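Local coordinates for putative uncharacterized protein (Dictyostelium purpureum, PDB 4R12) that probably serves as the nicastrin subunit of the gamma-secretase complex, which cleaves integral membrane proteins such as Notch receptors within the membrane, at residues S44-L49 with F60-Q65; V70-N75 with E92-L97; P142-D147 with L173-Q178. All blocks are in the same frame, centred on the assembly; numbering follows the deposited sequence.

Interaction 1 (S44-L49 with F60-Q65)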
# COMPACT_ATOMS: atom_id res chain seq x y z
N SER A 44 12.57 21.60 19.36
CA SER A 44 13.78 21.13 20.02
C SER A 44 13.55 20.97 21.51
O SER A 44 12.61 21.54 22.05
CB SER A 44 14.95 22.09 19.75
OG SER A 44 14.65 23.38 20.25
N GLY A 45 14.40 20.19 22.17
CA GLY A 45 14.27 19.95 23.59
C GLY A 45 15.29 18.96 24.12
O GLY A 45 16.07 18.39 23.36
N ILE A 46 15.27 18.77 25.43
CA ILE A 46 16.14 17.80 26.08
C ILE A 46 15.60 16.37 25.83
O ILE A 46 14.40 16.13 25.91
CB ILE A 46 16.24 18.08 27.60
CG1 ILE A 46 17.29 17.20 28.27
CG2 ILE A 46 14.89 17.92 28.28
CD1 ILE A 46 18.70 17.63 27.99
N LEU A 47 16.50 15.44 25.50
CA LEU A 47 16.09 14.06 25.29
C LEU A 47 15.74 13.39 26.62
O LEU A 47 16.52 13.43 27.57
CB LEU A 47 17.19 13.27 24.58
CG LEU A 47 17.54 13.68 23.15
CD1 LEU A 47 18.66 12.82 22.62
CD2 LEU A 47 16.32 13.59 22.25
N TYR A 48 14.55 12.80 26.69
CA TYR A 48 14.13 12.05 27.87
C TYR A 48 13.64 10.67 27.45
O TYR A 48 12.69 10.57 26.67
CB TYR A 48 13.03 12.79 28.64
CG TYR A 48 12.51 12.02 29.84
CD1 TYR A 48 11.51 11.07 29.71
CD2 TYR A 48 13.03 12.24 31.11
CE1 TYR A 48 11.03 10.36 30.79
CE2 TYR A 48 12.56 11.54 32.21
CZ TYR A 48 11.57 10.60 32.04
OH TYR A 48 11.10 9.90 33.13
N LEU A 49 14.26 9.62 27.98
CA LEU A 49 13.97 8.25 27.55
C LEU A 49 12.93 7.54 28.41
O LEU A 49 13.07 7.44 29.62
CB LEU A 49 15.26 7.42 27.55
CG LEU A 49 15.10 5.92 27.31
CD1 LEU A 49 14.64 5.65 25.88
CD2 LEU A 49 16.41 5.21 27.59
N PHE A 60 6.03 12.31 34.72
CA PHE A 60 5.02 13.22 35.23
C PHE A 60 5.57 14.20 36.26
O PHE A 60 4.99 15.25 36.50
CB PHE A 60 3.86 12.44 35.84
CG PHE A 60 3.15 11.54 34.86
CD1 PHE A 60 3.59 10.24 34.66
CD2 PHE A 60 2.06 11.99 34.15
CE1 PHE A 60 2.95 9.41 33.76
CE2 PHE A 60 1.40 11.16 33.26
CZ PHE A 60 1.86 9.86 33.06
N SER A 61 6.71 13.84 36.86
CA SER A 61 7.30 14.64 37.93
C SER A 61 8.66 15.20 37.54
O SER A 61 9.48 15.53 38.39
CB SER A 61 7.43 13.80 39.20
OG SER A 61 6.27 13.00 39.40
N TYR A 62 8.91 15.29 36.23
CA TYR A 62 10.20 15.73 35.72
C TYR A 62 10.14 17.15 35.18
O TYR A 62 9.51 17.40 34.16
CB TYR A 62 10.68 14.77 34.62
CG TYR A 62 11.96 15.17 33.92
CD1 TYR A 62 13.20 14.83 34.44
CD2 TYR A 62 11.92 15.88 32.72
CE1 TYR A 62 14.37 15.19 33.79
CE2 TYR A 62 13.09 16.25 32.07
CZ TYR A 62 14.31 15.90 32.61
OH TYR A 62 15.47 16.26 31.96
N SER A 63 10.79 18.09 35.87
CA SER A 63 10.76 19.49 35.45
C SER A 63 12.13 20.17 35.46
O SER A 63 12.24 21.37 35.71
CB SER A 63 9.78 20.28 36.33
OG SER A 63 9.84 19.86 37.68
N GLN A 64 13.18 19.40 35.17
CA GLN A 64 14.53 19.93 35.03
C GLN A 64 14.60 20.88 33.84
O GLN A 64 15.50 21.72 33.73
CB GLN A 64 15.53 18.77 34.87
CG GLN A 64 16.88 19.11 34.24
CD GLN A 64 17.75 17.88 34.04
OE1 GLN A 64 17.59 16.88 34.73
NE2 GLN A 64 18.67 17.94 33.07
N GLN A 65 13.62 20.77 32.96
CA GLN A 65 13.61 21.51 31.71
C GLN A 65 12.18 21.79 31.25
O GLN A 65 11.27 21.01 31.53
CB GLN A 65 14.37 20.73 30.64
CG GLN A 65 14.33 21.34 29.26
CD GLN A 65 15.69 21.75 28.78
OE1 GLN A 65 16.58 22.01 29.59
NE2 GLN A 65 15.87 21.79 27.46

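Interaction 2 (V70-N75 with E92-L97). With NAG (2-acetamido-2-deoxy-beta-D-glucopyranose), chain C.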
# COMPACT_ATOMS: atom_id res chain seq x y z
N VAL A 70 10.70 13.48 23.98
CA VAL A 70 10.58 12.14 24.55
C VAL A 70 11.07 11.08 23.57
O VAL A 70 10.65 11.04 22.41
CB VAL A 70 9.12 11.83 24.94
CG1 VAL A 70 9.00 10.41 25.49
CG2 VAL A 70 8.62 12.84 25.96
N VAL A 71 11.97 10.23 24.05
CA VAL A 71 12.45 9.08 23.28
C VAL A 71 11.73 7.84 23.79
O VAL A 71 11.81 7.52 24.97
CB VAL A 71 13.97 8.90 23.42
CG1 VAL A 71 14.44 7.74 22.57
CG2 VAL A 71 14.69 10.19 23.02
N LEU A 72 11.03 7.15 22.90
CA LEU A 72 10.21 6.01 23.30
C LEU A 72 10.76 4.68 22.81
O LEU A 72 10.94 4.48 21.61
CB LEU A 72 8.78 6.17 22.78
CG LEU A 72 7.89 7.25 23.38
CD1 LEU A 72 6.58 7.33 22.61
CD2 LEU A 72 7.63 6.94 24.84
N ASP A 73 11.00 3.77 23.74
CA ASP A 73 11.08 2.36 23.39
C ASP A 73 9.73 2.03 22.79
O ASP A 73 8.70 2.52 23.28
CB ASP A 73 11.37 1.48 24.60
CG ASP A 73 11.45 -0.00 24.24
OD1 ASP A 73 10.39 -0.65 24.11
OD2 ASP A 73 12.58 -0.51 24.11
N THR A 74 9.70 1.24 21.73
CA THR A 74 8.46 1.11 20.99
C THR A 74 7.34 0.43 21.79
O THR A 74 6.16 0.59 21.46
CB THR A 74 8.67 0.36 19.67
OG1 THR A 74 7.47 0.44 18.88
CG2 THR A 74 9.04 -1.10 19.91
N ASN A 75 7.69 -0.30 22.85
CA ASN A 75 6.65 -0.88 23.70
C ASN A 75 5.78 0.20 24.36
O ASN A 75 4.65 -0.06 24.78
CB ASN A 75 7.25 -1.78 24.78
CG ASN A 75 7.25 -3.25 24.38
OD1 ASN A 75 6.88 -3.61 23.26
ND2 ASN A 75 7.66 -4.12 25.31
N GLU A 92 7.74 18.56 23.33
CA GLU A 92 8.04 19.26 22.08
C GLU A 92 8.21 18.31 20.90
O GLU A 92 8.30 18.72 19.74
CB GLU A 92 9.30 20.12 22.25
CG GLU A 92 9.12 21.27 23.24
CD GLU A 92 8.11 22.31 22.76
OE1 GLU A 92 7.78 22.31 21.56
OE2 GLU A 92 7.67 23.14 23.59
N GLY A 93 8.25 17.02 21.18
CA GLY A 93 8.39 16.06 20.11
C GLY A 93 8.63 14.68 20.65
O GLY A 93 8.92 14.51 21.83
N ILE A 94 8.50 13.68 19.78
CA ILE A 94 8.76 12.30 20.16
C ILE A 94 9.64 11.63 19.12
O ILE A 94 9.48 11.84 17.92
CB ILE A 94 7.43 11.51 20.33
CG1 ILE A 94 6.67 12.03 21.54
CG2 ILE A 94 7.69 10.01 20.47
CD1 ILE A 94 5.26 11.48 21.64
N ILE A 95 10.60 10.84 19.60
CA ILE A 95 11.39 9.97 18.75
C ILE A 95 11.08 8.53 19.12
O ILE A 95 11.18 8.14 20.28
CB ILE A 95 12.90 10.21 18.90
CG1 ILE A 95 13.23 11.66 18.54
CG2 ILE A 95 13.69 9.24 18.05
CD1 ILE A 95 14.69 12.04 18.79
N VAL A 96 10.68 7.75 18.12
CA VAL A 96 10.35 6.35 18.35
C VAL A 96 11.50 5.47 17.88
O VAL A 96 11.94 5.54 16.72
CB VAL A 96 9.03 5.94 17.65
CG1 VAL A 96 8.76 4.43 17.83
CG2 VAL A 96 7.86 6.78 18.18
N LEU A 97 12.00 4.64 18.79
CA LEU A 97 13.13 3.78 18.53
C LEU A 97 12.68 2.51 17.81
O LEU A 97 11.62 1.96 18.11
CB LEU A 97 13.84 3.42 19.84
CG LEU A 97 14.28 4.60 20.72
CD1 LEU A 97 14.67 4.10 22.10
CD2 LEU A 97 15.43 5.37 20.09
C1 NAG C . 0.31 0.37 25.23
C2 NAG C . -0.31 -0.93 25.70
C3 NAG C . -0.23 -1.12 27.19
C4 NAG C . 1.15 -0.93 27.72
C5 NAG C . 1.66 0.43 27.24
C6 NAG C . 3.08 0.75 27.63
C7 NAG C . -2.04 -1.38 24.14
C8 NAG C . -3.47 -1.13 23.76
N2 NAG C . -1.68 -1.00 25.33
O3 NAG C . -0.69 -2.43 27.47
O4 NAG C . 1.00 -0.96 29.11
O5 NAG C . 1.56 0.55 25.83
O6 NAG C . 3.95 -0.35 27.61
O7 NAG C . -1.30 -1.90 23.38
O HOH W 1 9.30 1.12 16.66
O HOH W 2 12.07 0.38 20.41

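Interaction 3 (P142-D147 with L173-Q178)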
# COMPACT_ATOMS: atom_id res chain seq x y z
N PRO A 142 5.99 17.26 16.47
CA PRO A 142 6.45 16.26 15.50
C PRO A 142 6.79 14.91 16.15
O PRO A 142 7.20 14.84 17.32
CB PRO A 142 7.70 16.90 14.91
CG PRO A 142 8.24 17.75 16.03
CD PRO A 142 7.04 18.25 16.77
N ILE A 143 6.58 13.84 15.39
CA ILE A 143 6.98 12.51 15.80
C ILE A 143 7.82 11.89 14.68
O ILE A 143 7.39 11.85 13.52
CB ILE A 143 5.76 11.61 16.15
CG1 ILE A 143 4.81 12.33 17.12
CG2 ILE A 143 6.22 10.28 16.75
CD1 ILE A 143 3.63 11.47 17.58
N PHE A 144 9.03 11.45 15.02
CA PHE A 144 9.88 10.72 14.08
C PHE A 144 10.19 9.32 14.58
O PHE A 144 10.48 9.13 15.77
CB PHE A 144 11.24 11.42 13.87
CG PHE A 144 11.18 12.69 13.05
CD1 PHE A 144 10.29 13.70 13.34
CD2 PHE A 144 12.11 12.91 12.05
CE1 PHE A 144 10.28 14.88 12.61
CE2 PHE A 144 12.11 14.09 11.31
CZ PHE A 144 11.19 15.08 11.60
N ALA A 145 10.20 8.35 13.66
CA ALA A 145 10.91 7.12 13.91
C ALA A 145 12.31 7.24 13.30
O ALA A 145 12.56 8.09 12.44
CB ALA A 145 10.17 5.92 13.31
N ILE A 146 13.23 6.39 13.76
CA ILE A 146 14.60 6.40 13.26
C ILE A 146 15.03 4.96 13.04
O ILE A 146 14.47 4.05 13.66
CB ILE A 146 15.58 7.10 14.23
CG1 ILE A 146 15.26 6.73 15.68
CG2 ILE A 146 15.51 8.63 14.04
CD1 ILE A 146 16.27 7.26 16.66
N ASP A 147 16.02 4.74 12.18
CA ASP A 147 16.41 3.38 11.82
C ASP A 147 17.11 2.68 12.98
O ASP A 147 17.32 3.24 14.05
CB ASP A 147 17.28 3.35 10.56
CG ASP A 147 18.71 3.86 10.78
OD1 ASP A 147 19.11 4.18 11.91
OD2 ASP A 147 19.46 3.91 9.79
N LEU A 173 13.67 18.44 15.85
CA LEU A 173 12.87 17.79 14.82
C LEU A 173 12.21 18.84 13.91
O LEU A 173 11.38 19.64 14.35
CB LEU A 173 11.80 16.89 15.46
CG LEU A 173 12.17 15.57 16.14
CD1 LEU A 173 13.12 15.74 17.32
CD2 LEU A 173 10.90 14.82 16.58
N ASP A 174 12.58 18.82 12.63
CA ASP A 174 12.00 19.69 11.62
C ASP A 174 11.07 18.90 10.70
O ASP A 174 11.52 18.03 9.95
CB ASP A 174 13.09 20.35 10.77
CG ASP A 174 14.09 21.12 11.59
OD1 ASP A 174 13.67 21.88 12.48
OD2 ASP A 174 15.30 20.96 11.34
N SER A 175 9.78 19.21 10.75
CA SER A 175 8.81 18.62 9.84
C SER A 175 7.60 19.52 9.76
O SER A 175 6.50 19.14 10.16
CB SER A 175 8.42 17.21 10.28
OG SER A 175 7.77 17.22 11.54
N PHE A 176 7.80 20.73 9.23
CA PHE A 176 6.72 21.70 9.14
C PHE A 176 5.76 21.38 8.01
O PHE A 176 6.15 21.37 6.85
CB PHE A 176 7.24 23.12 8.96
CG PHE A 176 6.13 24.13 8.83
CD1 PHE A 176 5.36 24.46 9.94
CD2 PHE A 176 5.82 24.71 7.61
CE1 PHE A 176 4.32 25.37 9.84
CE2 PHE A 176 4.78 25.63 7.50
CZ PHE A 176 4.03 25.96 8.61
N MET A 177 4.50 21.14 8.37
CA MET A 177 3.45 20.81 7.41
C MET A 177 2.66 22.05 7.04
O MET A 177 2.02 22.67 7.89
CB MET A 177 2.52 19.73 7.99
CG MET A 177 3.24 18.43 8.36
SD MET A 177 3.77 17.51 6.90
CE MET A 177 5.42 16.99 7.41
N GLN A 178 2.72 22.43 5.77
CA GLN A 178 2.05 23.65 5.33
C GLN A 178 0.53 23.53 5.41
O GLN A 178 -0.14 24.50 5.73
CB GLN A 178 2.44 24.00 3.90
CG GLN A 178 3.87 24.43 3.74
CD GLN A 178 4.10 25.06 2.39
OE1 GLN A 178 3.89 26.26 2.21
NE2 GLN A 178 4.51 24.25 1.43
O HOH W 3 6.43 14.92 12.53

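Interaction 1 (S44-L49 with F60-Q65)
Strand 43-50 of the nicastrin small lobe is overlaid by the loop that follows helix 53-57, with Tyr62 resting against Tyr48 and Gln65 against Ile46. The two tyrosine side chains lie alongside one another and point opposite ways. Their ring centroids are 4.9 Å apart with the planes at 48°, an oblique pair that is neither a stack nor an edge-to-face arrangement. Tyr48 CD2 lies over the centre of the Tyr62 ring, and Tyr48 CE2 reaches Tyr62 CD1 at 4.0 Å; Gln64 N sits over the opposite face. Ile46 CG2 carries the second half of the contact, lying 4.1 Å from Tyr62 OH and 3.6 Å from Gln65 CG. The second torsion of Gln65 (chi2 117°) bends the chain and sets CD beside Ile46 CB; Gln65 NE2 lies 3.7 Å from the same carbon. An alanine in place of Tyr62 would probably open a gap beside Tyr48 CD2 and CE2 and leave Ile46 CG2 without the tyrosine oxygen as a neighbour. No hydrogen bond joins the two segments: Tyr48 OH bonds to Ser55 O, and Gln65 NE2 makes a weak bond to Asp67 O. Between these two segments the loop therefore meets the strand through ring and aliphatic surfaces.

Interaction 2 (V70-N75 with E92-L97)
Val71 and Leu97 meet with their side chains at about a right angle, Val71 CG1 lying 3.6 Å from Leu97 CD2. With CG1 anti to the backbone N (chi1 -178°), that methyl also lies against Leu97 CG. On the opposite face of the sheet, which carries Val70, Leu72, Ile94 and Val96, Leu72 runs at a slant to Ile94, and its CD1 touches Ile94 CG2 at 3.6 Å. These two layers flank a parallel ladder in which Val70 is level with Ile94, Val71 with Ile95 and Leu72 with Val96. Its backbone bonds run from Val70 N to Gly93 O, from Ile95 N to Val70 O (2.8 Å), from Leu72 N to Ile95 O and from Leu97 N to Leu72 O (3.0 Å, 173° at the hydrogen). Past the ladder, two waters take over. Both donate to Leu97 O; one also bonds to Thr74 OG1, and the other accepts from Thr74 N at 2.8 Å. Asp73 OD1 accepts from Asn75 N at 3.0 Å, forming an Asx turn, while its OD2 makes a salt bridge with Arg155. A glycan sugar gives its O6 hydroxyl to Asn75 O at 2.9 Å. Neighbouring parallel strands, 67-72 and 90-96, joined through helix 79-83, are the arrangement of a beta-alpha-beta unit, here within the nicastrin small lobe.

Interaction 3 (P142-D147 with L173-Q178)
Phe144 and Pro142 face Leu173 and Ser175 across the interior of the nicastrin small lobe, where strands 143-146 and 169-174 come together without pairing. In the order of pairing, strands 90-96, 67-72 and 43-50 lie between these two, so side-chain contact between them is consistent with this run of strands curling round. The apolar part centres on Leu173. Its CB lies 3.7 Å from Pro142 CG, and its CD2 comes to 3.5 Å from Phe144 CD1, the leucine and phenylalanine side chains passing side by side with their tips turned opposite ways. Leu173 CG sits over the face of the Phe144 ring in a CH-pi contact, 4.3 Å from the centroid and 27° off the ring normal. Leu582 of strand 581-586 also packs on both Phe144 and Leu173.

The polar atoms gather at the rim of the ring. Asp174 O lies in the ring plane beyond the edge, 3.4 Å from Phe144 CZ, an approach suited to the slightly positive ring hydrogens. Ser175 OG also lies near that plane, 3.6 Å from Phe144 CE1. The first torsion of Ser175 (chi1 63°) puts OG between the backbone N and the carbonyl carbon, and there it also meets Pro142 CB. No direct hydrogen bond joins the segments; one water bridges them instead, so the hydroxyl of the buried serine has a polar partner. That water accepts from Ile143 N at 3.1 Å and bonds to Ser175 OG at 2.8 Å.

How the interactions relate
All three contacts are largely buried and belong to the small lobe, but they hold it in different ways. Interaction 2 alone pairs neighbouring strands, and it alone has direct hydrogen bonds between its segments. Interaction 1 lays a partly exposed loop on strand 43-50 through rings and aliphatic carbons, whereas interaction 3, with every touching residue buried, joins strands that do not pair with each other by apolar, CH-pi and water-mediated contacts. Backbone links tie them together: Tyr48 O lies 2.7 Å from Val71 N, probably a hydrogen bond between interactions 1 and 2, and Phe144 O lies 2.7 Å from Val96 N between interactions 2 and 3. Interactions 1 and 3 do not touch, though strands 43-50 and 169-174 are sheet neighbours.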